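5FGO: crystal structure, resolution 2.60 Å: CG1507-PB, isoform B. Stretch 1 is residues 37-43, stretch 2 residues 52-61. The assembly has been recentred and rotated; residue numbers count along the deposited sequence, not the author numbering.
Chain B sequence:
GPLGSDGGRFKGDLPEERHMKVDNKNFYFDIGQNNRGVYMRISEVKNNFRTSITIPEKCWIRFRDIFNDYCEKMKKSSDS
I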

ATOM      1  N   GLY B  37      -1.632  12.878 -13.036  1.00 18.15           N
ATOM      2  CA  GLY B  37      -1.518  13.371 -11.675  1.00 13.54           C
ATOM      3  C   GLY B  37      -0.483  12.791 -10.749  1.00  8.44           C
ATOM      4  O   GLY B  37       0.485  12.157 -11.170  1.00  8.39           O
ATOM      5  N   VAL B  38      -0.728  13.007  -9.463  1.00  7.64           N
ATOM      6  CA  VAL B  38       0.170  12.581  -8.399  1.00  7.21           C
ATOM      7  C   VAL B  38      -0.138  11.153  -7.920  1.00  5.98           C
ATOM      8  O   VAL B  38      -1.291  10.787  -7.700  1.00  5.02           O
ATOM      9  CB  VAL B  38       0.052  13.565  -7.208  1.00  4.76           C
ATOM     10  CG1 VAL B  38       0.824  13.080  -6.001  1.00  5.65           C
ATOM     11  CG2 VAL B  38       0.515  14.937  -7.626  1.00  4.02           C
ATOM     12  N   TYR B  39       0.902  10.363  -7.696  1.00  4.67           N
ATOM     13  CA  TYR B  39       0.702   8.992  -7.261  1.00  3.19           C
ATOM     14  C   TYR B  39       1.735   8.562  -6.210  1.00  4.64           C
ATOM     15  O   TYR B  39       2.794   9.193  -6.057  1.00  1.56           O
ATOM     16  CB  TYR B  39       0.755   8.052  -8.468  1.00  3.50           C
ATOM     17  CG  TYR B  39       2.085   8.076  -9.205  1.00  3.94           C
ATOM     18  CD1 TYR B  39       3.169   7.326  -8.763  1.00  3.83           C
ATOM     19  CD2 TYR B  39       2.266   8.887 -10.320  1.00  6.98           C
ATOM     20  CE1 TYR B  39       4.388   7.365  -9.438  1.00  9.05           C
ATOM     21  CE2 TYR B  39       3.469   8.938 -10.990  1.00  8.22           C
ATOM     22  CZ  TYR B  39       4.524   8.173 -10.555  1.00 12.78           C
ATOM     23  OH  TYR B  39       5.716   8.234 -11.239  1.00 19.75           O
HETATM   24  N   MSE B  40       1.406   7.481  -5.502  1.00  2.98           N
HETATM   25  CA  MSE B  40       2.305   6.843  -4.554  1.00  2.10           C
HETATM   26  C   MSE B  40       2.695   5.443  -5.048  1.00  5.35           C
HETATM   27  O   MSE B  40       1.840   4.587  -5.261  1.00  3.82           O
HETATM   28  CB  MSE B  40       1.659   6.739  -3.168  1.00  1.98           C
HETATM   29  CG  MSE B  40       2.620   6.263  -2.093  1.00  1.22           C
HETATM   30 SE   MSE B  40       1.776   5.666  -0.462  1.00  1.10          SE
HETATM   31  CE  MSE B  40       0.860   7.320  -0.099  1.00  1.26           C
ATOM     32  N   ARG B  41       3.990   5.217  -5.234  1.00  4.58           N
ATOM     33  CA  ARG B  41       4.483   3.901  -5.572  1.00  2.47           C
ATOM     34  C   ARG B  41       4.944   3.212  -4.304  1.00  2.82           C
ATOM     35  O   ARG B  41       5.760   3.751  -3.570  1.00  1.98           O
ATOM     36  CB  ARG B  41       5.625   3.987  -6.577  1.00  2.77           C
ATOM     37  CG  ARG B  41       6.149   2.633  -7.045  1.00  2.17           C
ATOM     38  CD  ARG B  41       7.277   2.810  -8.045  1.00  5.80           C
ATOM     39  NE  ARG B  41       8.468   3.338  -7.369  1.00 30.62           N
ATOM     40  CZ  ARG B  41       9.603   3.704  -7.971  1.00 43.93           C
ATOM     41  NH1 ARG B  41       9.742   3.575  -9.290  1.00 45.10           N
ATOM     42  NH2 ARG B  41      10.612   4.190  -7.246  1.00 18.90           N
ATOM     43  N   ILE B  42       4.412   2.032  -4.028  1.00  2.17           N
ATOM     44  CA  ILE B  42       4.893   1.273  -2.893  1.00  1.22           C
ATOM     45  C   ILE B  42       5.637   0.052  -3.435  1.00  1.51           C
ATOM     46  O   ILE B  42       5.052  -0.826  -4.055  1.00  1.52           O
ATOM     47  CB  ILE B  42       3.756   0.864  -1.958  1.00  0.52           C
ATOM     48  CG1 ILE B  42       2.862   2.060  -1.680  1.00  0.34           C
ATOM     49  CG2 ILE B  42       4.303   0.249  -0.667  1.00  0.52           C
ATOM     50  CD1 ILE B  42       1.699   1.749  -0.788  1.00  0.25           C
ATOM     51  N   SER B  43       6.940  -0.005  -3.206  1.00  2.14           N
ATOM     52  CA  SER B  43       7.720  -1.107  -3.739  1.00  1.42           C
ATOM     53  C   SER B  43       8.043  -2.161  -2.710  1.00  1.16           C
ATOM     54  O   SER B  43       8.324  -1.850  -1.563  1.00  1.54           O
ATOM     55  CB  SER B  43       9.004  -0.573  -4.346  1.00  1.27           C
ATOM     56  OG  SER B  43       8.706   0.475  -5.249  1.00  2.61           O
ATOM     57  N   SER B  52       5.960  -3.601  -7.414  1.00  3.10           N
ATOM     58  CA  SER B  52       5.384  -2.389  -6.836  1.00  1.54           C
ATOM     59  C   SER B  52       3.915  -2.222  -7.192  1.00  1.10           C
ATOM     60  O   SER B  52       3.395  -2.919  -8.052  1.00  1.05           O
ATOM     61  CB  SER B  52       6.151  -1.150  -7.276  1.00  1.40           C
ATOM     62  OG  SER B  52       5.931  -0.862  -8.643  1.00  1.23           O
ATOM     63  N   ILE B  53       3.238  -1.354  -6.457  1.00  0.91           N
ATOM     64  CA  ILE B  53       1.925  -0.867  -6.854  1.00  2.43           C
ATOM     65  C   ILE B  53       1.897   0.657  -6.927  1.00  2.50           C
ATOM     66  O   ILE B  53       2.687   1.343  -6.289  1.00  3.15           O
ATOM     67  CB  ILE B  53       0.828  -1.305  -5.902  1.00  2.85           C
ATOM     68  CG1 ILE B  53       1.171  -0.812  -4.486  1.00  1.10           C
ATOM     69  CG2 ILE B  53       0.652  -2.810  -5.990  1.00  2.72           C
ATOM     70  CD1 ILE B  53       0.071  -0.974  -3.492  1.00  0.97           C
ATOM     71  N   THR B  54       0.972   1.173  -7.717  1.00  1.73           N
ATOM     72  CA  THR B  54       0.865   2.592  -7.944  1.00  2.82           C
ATOM     73  C   THR B  54      -0.551   3.082  -7.632  1.00  4.53           C
ATOM     74  O   THR B  54      -1.538   2.641  -8.222  1.00  4.91           O
ATOM     75  CB  THR B  54       1.278   2.935  -9.377  1.00  1.64           C
ATOM     76  OG1 THR B  54       2.701   2.910  -9.438  1.00  0.76           O
ATOM     77  CG2 THR B  54       0.864   4.330  -9.742  1.00  7.81           C
ATOM     78  N   ILE B  55      -0.621   4.015  -6.690  1.00  4.87           N
ATOM     79  CA  ILE B  55      -1.876   4.505  -6.158  1.00  2.72           C
ATOM     80  C   ILE B  55      -1.983   5.958  -6.498  1.00  2.73           C
ATOM     81  O   ILE B  55      -1.130   6.737  -6.088  1.00  2.63           O
ATOM     82  CB  ILE B  55      -1.959   4.354  -4.642  1.00  1.32           C
ATOM     83  CG1 ILE B  55      -1.599   2.939  -4.222  1.00  2.20           C
ATOM     84  CG2 ILE B  55      -3.330   4.708  -4.147  1.00  1.45           C
ATOM     85  CD1 ILE B  55      -1.271   2.814  -2.771  1.00  1.73           C
ATOM     86  N   PRO B  56      -3.013   6.328  -7.266  1.00  3.14           N
ATOM     87  CA  PRO B  56      -3.264   7.733  -7.619  1.00  3.89           C
ATOM     88  C   PRO B  56      -3.704   8.474  -6.376  1.00  2.99           C
ATOM     89  O   PRO B  56      -4.370   7.846  -5.545  1.00  2.21           O
ATOM     90  CB  PRO B  56      -4.411   7.667  -8.631  1.00  4.78           C
ATOM     91  CG  PRO B  56      -4.675   6.203  -8.861  1.00  3.87           C
ATOM     92  CD  PRO B  56      -4.085   5.439  -7.730  1.00  2.33           C
ATOM     93  N   GLU B  57      -3.349   9.755  -6.256  1.00  3.51           N
ATOM     94  CA  GLU B  57      -3.692  10.556  -5.082  1.00  2.84           C
ATOM     95  C   GLU B  57      -5.183  10.549  -4.759  1.00  2.34           C
ATOM     96  O   GLU B  57      -5.549  10.416  -3.604  1.00  3.45           O
ATOM     97  CB  GLU B  57      -3.232  12.009  -5.235  1.00  7.27           C
ATOM     98  CG  GLU B  57      -3.263  12.762  -3.891  1.00 11.69           C
ATOM     99  CD  GLU B  57      -2.991  14.267  -3.984  1.00 16.06           C
ATOM    100  OE1 GLU B  57      -2.747  14.795  -5.094  1.00 12.29           O
ATOM    101  OE2 GLU B  57      -3.024  14.925  -2.919  1.00 19.70           O
ATOM    102  N   LYS B  58      -6.047  10.599  -5.767  1.00  2.72           N
ATOM    103  CA  LYS B  58      -7.488  10.740  -5.524  1.00  2.16           C
ATOM    104  C   LYS B  58      -8.086   9.609  -4.692  1.00  4.11           C
ATOM    105  O   LYS B  58      -9.276   9.633  -4.374  1.00  5.40           O
ATOM    106  CB  LYS B  58      -8.252  10.839  -6.839  1.00  2.13           C
ATOM    107  CG  LYS B  58      -8.245   9.566  -7.642  1.00  5.88           C
ATOM    108  CD  LYS B  58      -9.055   9.669  -8.907  1.00  1.98           C
ATOM    109  CE  LYS B  58      -8.289  10.423  -9.961  1.00  4.27           C
ATOM    110  NZ  LYS B  58      -8.921  10.330 -11.325  1.00  3.59           N
ATOM    111  N   CYS B  59      -7.283   8.618  -4.321  1.00  3.15           N
ATOM    112  CA  CYS B  59      -7.824   7.561  -3.480  1.00  4.05           C
ATOM    113  C   CYS B  59      -6.949   7.221  -2.278  1.00  1.71           C
ATOM    114  O   CYS B  59      -7.160   6.206  -1.616  1.00  2.40           O
ATOM    115  CB  CYS B  59      -8.121   6.319  -4.335  1.00 14.59           C
ATOM    116  SG  CYS B  59      -6.688   5.440  -4.971  1.00  9.94           S
ATOM    117  N   TRP B  60      -6.014   8.099  -1.948  1.00  2.42           N
ATOM    118  CA  TRP B  60      -5.180   7.893  -0.747  1.00  4.34           C
ATOM    119  C   TRP B  60      -6.045   7.764   0.522  1.00  3.19           C
ATOM    120  O   TRP B  60      -5.750   6.932   1.394  1.00  1.73           O
ATOM    121  CB  TRP B  60      -4.146   9.028  -0.562  1.00  2.47           C
ATOM    122  CG  TRP B  60      -3.065   8.998  -1.613  1.00  3.95           C
ATOM    123  CD1 TRP B  60      -2.989   8.142  -2.675  1.00  2.24           C
ATOM    124  CD2 TRP B  60      -1.877   9.804  -1.666  1.00  2.76           C
ATOM    125  NE1 TRP B  60      -1.860   8.402  -3.410  1.00  2.98           N
ATOM    126  CE2 TRP B  60      -1.155   9.406  -2.807  1.00  2.85           C
ATOM    127  CE3 TRP B  60      -1.360  10.827  -0.867  1.00  5.22           C
ATOM    128  CZ2 TRP B  60       0.050   9.997  -3.175  1.00  4.73           C
ATOM    129  CZ3 TRP B  60      -0.151  11.417  -1.230  1.00  3.39           C
ATOM    130  CH2 TRP B  60       0.539  10.997  -2.374  1.00  4.07           C
ATOM    131  N   ILE B  61      -7.097   8.581   0.630  1.00  1.96           N
ATOM    132  CA  ILE B  61      -7.970   8.519   1.801  1.00  2.23           C
ATOM    133  C   ILE B  61      -8.710   7.189   1.887  1.00  1.48           C
ATOM    134  O   ILE B  61      -8.756   6.559   2.951  1.00  1.58           O
ATOM    135  CB  ILE B  61      -8.984   9.673   1.831  1.00  5.30           C
ATOM    136  CG1 ILE B  61      -8.276  10.982   2.169  1.00  1.40           C
ATOM    137  CG2 ILE B  61     -10.019   9.439   2.931  1.00  2.27           C
ATOM    138  CD1 ILE B  61      -7.750  10.986   3.588  1.00  3.03           C
TER
HETATM  139  O   HOH W   1      -3.055  14.171  -7.927  1.00  2.15           O

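How does the pairing of the two stretches begin? The two stretches run as neighbouring antiparallel strands, paired from Tyr 39 with Pro 56 to Ser 43 with Ser 52, and their first link is made where the second stretch leaves its strand. Gly 37 makes no contact across the pair; its backbone angles would jam a side chain against the preceding carbonyl, so glycine suits the position. At Val 38 the carbonyl O accepts a hydrogen bond from Glu 57 N at 2.7 Å. The amide of the same residue is tied to Glu 57 through water 1, which accepts from Val 38 N at 3.0 Å and donates to Glu 57 OE1 at 2.9 Å, so the carboxylate reaches a backbone amide it does not touch directly. Val 38 CG1 also lies 4.2 Å from Trp 60 CH2, an apolar contact with the start of the helix.

What does Tyr 39 contribute, if its own amide and carbonyl make no bond across the pair? It faces Pro 56 in a non-hydrogen-bonded pair, which suits proline, whose nitrogen carries no hydrogen. The CA atoms of Tyr 39 and Pro 56 come within 4.2 Å, and the tyrosine ring leads away, its CD1 passing 3.9 Å from Thr 54 CG2.

Why is Met 40 so well anchored? Its backbone bonds to Ile 55 in both directions: Met 40 N donates to Ile 55 O at 2.7 Å, and Ile 55 N donates to Met 40 O at 2.9 Å. The side chain, modelled as selenomethionine, lies on the opposite face of the sheet from Tyr 39 and meets Trp 60. Its CB is 3.6 Å from Trp 60 CZ2, and its CE sits 3.9 Å from the centroid of the six-membered ring of Trp 60, almost on the ring normal, so the methyl group meets the pi cloud face-on. The indole is held in turn by its own stretch, with Trp 60 NE1 donating to Ile 55 O at 3.2 Å; that carbonyl therefore serves both Met 40 and Trp 60.

How does the ladder continue to Ser 43? Arg 41 and Thr 54 form another non-hydrogen-bonded pair, where Arg 41 CA approaches Ile 53 O at 3.2 Å in a CA-H...O contact. Ile 42 restores the full pattern: Ile 42 N donates to Ile 53 O at 2.9 Å, and Ile 53 N to Ile 42 O at 3.1 Å. Its buried side chain shares Met 40's face, packing CD1 against Ile 55 CD1 at 3.7 Å. Ser 43 then pairs closely with Ser 52, Ser 43 OG lying 3.6 Å from Ser 52 CB.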